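Local atomic coordinates of hypothetical NUDIX hydrolase (Listeria monocytogenes, PDB entry 3SON), a protein that probably hydrolyses a nucleoside diphosphate linked to another moiety, as a member of the NUDIX (MutT) family. Residues Q7-P12 against V88-F93. Sequence-based numbering, arbitrary orientation. Where two conformers were deposited one is given.
Sequences QVLVIP and VPEYCF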
ATOM      1  N   GLN A   7       3.129  -9.448  -7.481  1.00 21.03           N
ATOM      2  CA  GLN A   7       3.742  -8.430  -8.274  1.00 23.39           C
ATOM      3  C   GLN A   7       5.058  -7.977  -7.647  1.00 21.71           C
ATOM      4  O   GLN A   7       5.277  -8.130  -6.435  1.00 22.06           O
ATOM      5  CB  GLN A   7       2.848  -7.193  -8.304  1.00 25.85           C
ATOM      6  CG  GLN A   7       1.649  -7.307  -9.228  1.00 25.73           C
ATOM      7  CD  GLN A   7       2.020  -7.112 -10.660  1.00 25.11           C
ATOM      8  OE1 GLN A   7       2.641  -6.111 -11.044  1.00 33.89           O
ATOM      9  NE2 GLN A   7       1.696  -8.072 -11.456  1.00 22.57           N
ATOM     10  N   VAL A   8       5.941  -7.490  -8.471  1.00 21.07           N
ATOM     11  CA  VAL A   8       7.116  -6.861  -7.971  1.00 19.35           C
ATOM     12  C   VAL A   8       7.205  -5.407  -8.425  1.00 21.35           C
ATOM     13  O   VAL A   8       6.610  -5.003  -9.484  1.00 21.75           O
ATOM     14  CB  VAL A   8       8.423  -7.668  -8.268  1.00 21.21           C
ATOM     15  CG1 VAL A   8       8.330  -9.170  -7.828  1.00 20.95           C
ATOM     16  CG2 VAL A   8       8.786  -7.611  -9.772  1.00 25.84           C
ATOM     17  N   LEU A   9       7.857  -4.604  -7.590  0.50 20.69           N
ATOM     18  CA  LEU A   9       8.199  -3.230  -7.908  0.50 23.64           C
ATOM     19  C   LEU A   9       9.712  -3.135  -7.749  0.50 20.12           C
ATOM     20  O   LEU A   9      10.294  -3.717  -6.823  0.50 27.46           O
ATOM     21  CB  LEU A   9       7.483  -2.229  -6.997  0.50 24.85           C
ATOM     22  CG  LEU A   9       7.655  -0.735  -7.298  0.50 30.93           C
ATOM     23  CD1 LEU A   9       6.590  -0.287  -8.284  0.50 29.61           C
ATOM     24  CD2 LEU A   9       7.562   0.066  -6.002  0.50 31.47           C
ATOM     25  N   VAL A  10      10.355  -2.457  -8.682  1.00 19.46           N
ATOM     26  CA  VAL A  10      11.823  -2.261  -8.618  1.00 21.17           C
ATOM     27  C   VAL A  10      12.225  -0.812  -8.909  1.00 24.31           C
ATOM     28  O   VAL A  10      11.860  -0.267  -9.955  1.00 23.46           O
ATOM     29  CB  VAL A  10      12.554  -3.164  -9.610  1.00 20.61           C
ATOM     30  CG1 VAL A  10      14.034  -3.030  -9.433  1.00 21.43           C
ATOM     31  CG2 VAL A  10      12.125  -4.620  -9.473  1.00 18.26           C
ATOM     32  N   ILE A  11      12.921  -0.179  -7.947  1.00 20.58           N
ATOM     33  CA  ILE A  11      13.285   1.227  -8.019  1.00 21.82           C
ATOM     34  C   ILE A  11      14.748   1.312  -8.421  1.00 21.96           C
ATOM     35  O   ILE A  11      15.617   0.904  -7.662  1.00 25.24           O
ATOM     36  CB  ILE A  11      13.111   1.929  -6.657  1.00 23.76           C
ATOM     37  CG1 ILE A  11      11.656   1.826  -6.177  1.00 20.06           C
ATOM     38  CG2 ILE A  11      13.556   3.429  -6.689  1.00 21.40           C
ATOM     39  CD1 ILE A  11      11.441   2.368  -4.781  1.00 25.28           C
ATOM     40  N   PRO A  12      15.039   1.823  -9.621  1.00 21.52           N
ATOM     41  CA  PRO A  12      16.477   2.033  -9.968  1.00 21.16           C
ATOM     42  C   PRO A  12      17.029   3.245  -9.224  1.00 24.38           C
ATOM     43  O   PRO A  12      16.276   4.197  -8.943  1.00 24.66           O
ATOM     44  CB  PRO A  12      16.417   2.368 -11.469  1.00 22.52           C
ATOM     45  CG  PRO A  12      15.020   2.085 -11.887  1.00 25.81           C
ATOM     46  CD  PRO A  12      14.170   2.339 -10.682  1.00 22.72           C
ATOM     47  N   VAL A  88      -3.515  -8.957  -4.474  1.00 27.00           N
ATOM     48  CA  VAL A  88      -2.212  -9.677  -4.480  1.00 32.60           C
ATOM     49  C   VAL A  88      -1.136  -8.814  -3.908  1.00 27.61           C
ATOM     50  O   VAL A  88      -1.247  -7.545  -3.903  1.00 23.15           O
ATOM     51  CB  VAL A  88      -1.744 -10.124  -5.889  1.00 35.67           C
ATOM     52  CG1 VAL A  88      -2.550 -11.315  -6.377  1.00 38.22           C
ATOM     53  CG2 VAL A  88      -1.774  -8.967  -6.872  1.00 26.51           C
ATOM     54  N   PRO A  89      -0.079  -9.434  -3.384  1.00 24.53           N
ATOM     55  CA  PRO A  89       0.914  -8.600  -2.804  1.00 23.07           C
ATOM     56  C   PRO A  89       1.860  -8.043  -3.844  1.00 23.02           C
ATOM     57  O   PRO A  89       2.110  -8.675  -4.864  1.00 26.23           O
ATOM     58  CB  PRO A  89       1.686  -9.570  -1.884  1.00 30.47           C
ATOM     59  CG  PRO A  89       1.567 -10.849  -2.556  1.00 29.69           C
ATOM     60  CD  PRO A  89       0.198 -10.883  -3.131  1.00 27.30           C
ATOM     61  N   GLU A  90       2.369  -6.871  -3.549  1.00 25.18           N
ATOM     62  CA  GLU A  90       3.413  -6.231  -4.314  1.00 23.01           C
ATOM     63  C   GLU A  90       4.695  -6.092  -3.447  1.00 21.76           C
ATOM     64  O   GLU A  90       4.712  -5.374  -2.419  1.00 27.69           O
ATOM     65  CB  GLU A  90       2.948  -4.842  -4.758  1.00 21.65           C
ATOM     66  CG  GLU A  90       3.932  -4.137  -5.621  1.00 22.24           C
ATOM     67  CD  GLU A  90       3.530  -2.712  -5.942  1.00 32.71           C
ATOM     68  OE1 GLU A  90       3.355  -1.887  -4.992  1.00 31.20           O
ATOM     69  OE2 GLU A  90       3.385  -2.424  -7.147  1.00 29.01           O
ATOM     70  N   TYR A  91       5.757  -6.762  -3.854  1.00 23.41           N
ATOM     71  CA  TYR A  91       7.024  -6.760  -3.143  1.00 21.24           C
ATOM     72  C   TYR A  91       7.947  -5.799  -3.821  1.00 25.97           C
ATOM     73  O   TYR A  91       7.946  -5.718  -5.007  1.00 23.43           O
ATOM     74  CB  TYR A  91       7.641  -8.152  -3.190  1.00 26.68           C
ATOM     75  CG  TYR A  91       6.759  -9.242  -2.594  1.00 22.55           C
ATOM     76  CD1 TYR A  91       6.658  -9.373  -1.227  1.00 36.95           C
ATOM     77  CD2 TYR A  91       5.999 -10.092  -3.400  1.00 27.22           C
ATOM     78  CE1 TYR A  91       5.859 -10.338  -0.668  1.00 30.73           C
ATOM     79  CE2 TYR A  91       5.193 -11.088  -2.854  1.00 27.91           C
ATOM     80  CZ  TYR A  91       5.133 -11.191  -1.471  1.00 37.36           C
ATOM     81  OH  TYR A  91       4.380 -12.141  -0.855  1.00 31.90           O
ATOM     82  N   CYS A  92       8.798  -5.113  -3.051  1.00 21.77           N
ATOM     83  CA  CYS A  92       9.539  -4.061  -3.578  1.00 21.86           C
ATOM     84  C   CYS A  92      11.032  -4.250  -3.510  1.00 24.52           C
ATOM     85  O   CYS A  92      11.581  -4.837  -2.502  1.00 24.38           O
ATOM     86  CB  CYS A  92       9.208  -2.768  -2.841  1.00 22.60           C
ATOM     87  SG  CYS A  92       7.490  -2.267  -2.938  1.00 24.33           S
ATOM     88  N   PHE A  93      11.738  -3.631  -4.462  1.00 22.01           N
ATOM     89  CA  PHE A  93      13.202  -3.789  -4.555  1.00 21.48           C
ATOM     90  C   PHE A  93      13.896  -2.543  -5.069  1.00 23.17           C
ATOM     91  O   PHE A  93      13.249  -1.653  -5.551  1.00 18.70           O
ATOM     92  CB  PHE A  93      13.579  -4.968  -5.502  1.00 24.41           C
ATOM     93  CG  PHE A  93      13.010  -6.286  -5.121  1.00 21.44           C
ATOM     94  CD1 PHE A  93      11.704  -6.603  -5.401  1.00 25.94           C
ATOM     95  CD2 PHE A  93      13.784  -7.215  -4.443  1.00 28.01           C
ATOM     96  CE1 PHE A  93      11.179  -7.817  -5.050  1.00 26.14           C
ATOM     97  CE2 PHE A  93      13.243  -8.457  -4.086  1.00 24.87           C
ATOM     98  CZ  PHE A  93      11.938  -8.720  -4.337  1.00 27.07           C
TER
HETATM   99  O   HOH W   1       4.068  -3.766  -9.216  1.00 31.58           O
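Phe-93, Gln-7 and Leu-9 bury the most surface where strands 7-12 and 88-93 pair in parallel. Phe-93 turns its ring edge to the backbone of the other strand. Leu-9 O lies in the plane of the ring, 3.5 Å from Phe-93 CD1. With CG anti to the carbonyl carbon (chi1 -58°), the ring begins beside the backbone N that also meets Leu-9 O. That bond, from Phe-93 N, is weak, bent to 125° at the hydrogen. Leu-9 O also takes a CA-H...O contact from Cys-92. Val-8 CG1 approaches the ring obliquely at CE1, 4.2 Å away. Helix 46-58 packs on this face, with Ile-46 and Ala-50 against Phe-93.

Leu-9 is on the other face, with Cys-92 and Glu-90. It was modelled in two conformers. In the one given, CD2 meets Cys-92 SG at 3.9 Å and the side chain crosses that of Glu-90 obliquely. Helix 128-142 touches Leu-9 and Cys-92.

Gln-7 bonds through its backbone. Its N donates to Pro-89 O (2.9 Å), nearly along the C=O axis. Its O accepts from Tyr-91 N. Its side chain bends at chi2 (-78°), and the amide turns off from segment 88-93. Leu-9 N to Tyr-91 O and Ile-11 N to Phe-93 O, both 2.8 Å, continue the ladder.

Glu-90 is buried beside Leu-9, but both its carboxylate oxygens have partners. OE1 is hydrogen-bonded to Ser-129 of the same chain. A water lies 2.6 Å from Glu-90 OE2 and bridges it to Val-8 O. Strands 7-15 and 87-96 thus pair between two helices, as in the alpha/beta/alpha sandwich of Nudix proteins. Main-chain bonds set the register, apolar groups pack on both faces, and serine and water probably help satisfy the buried carboxylate.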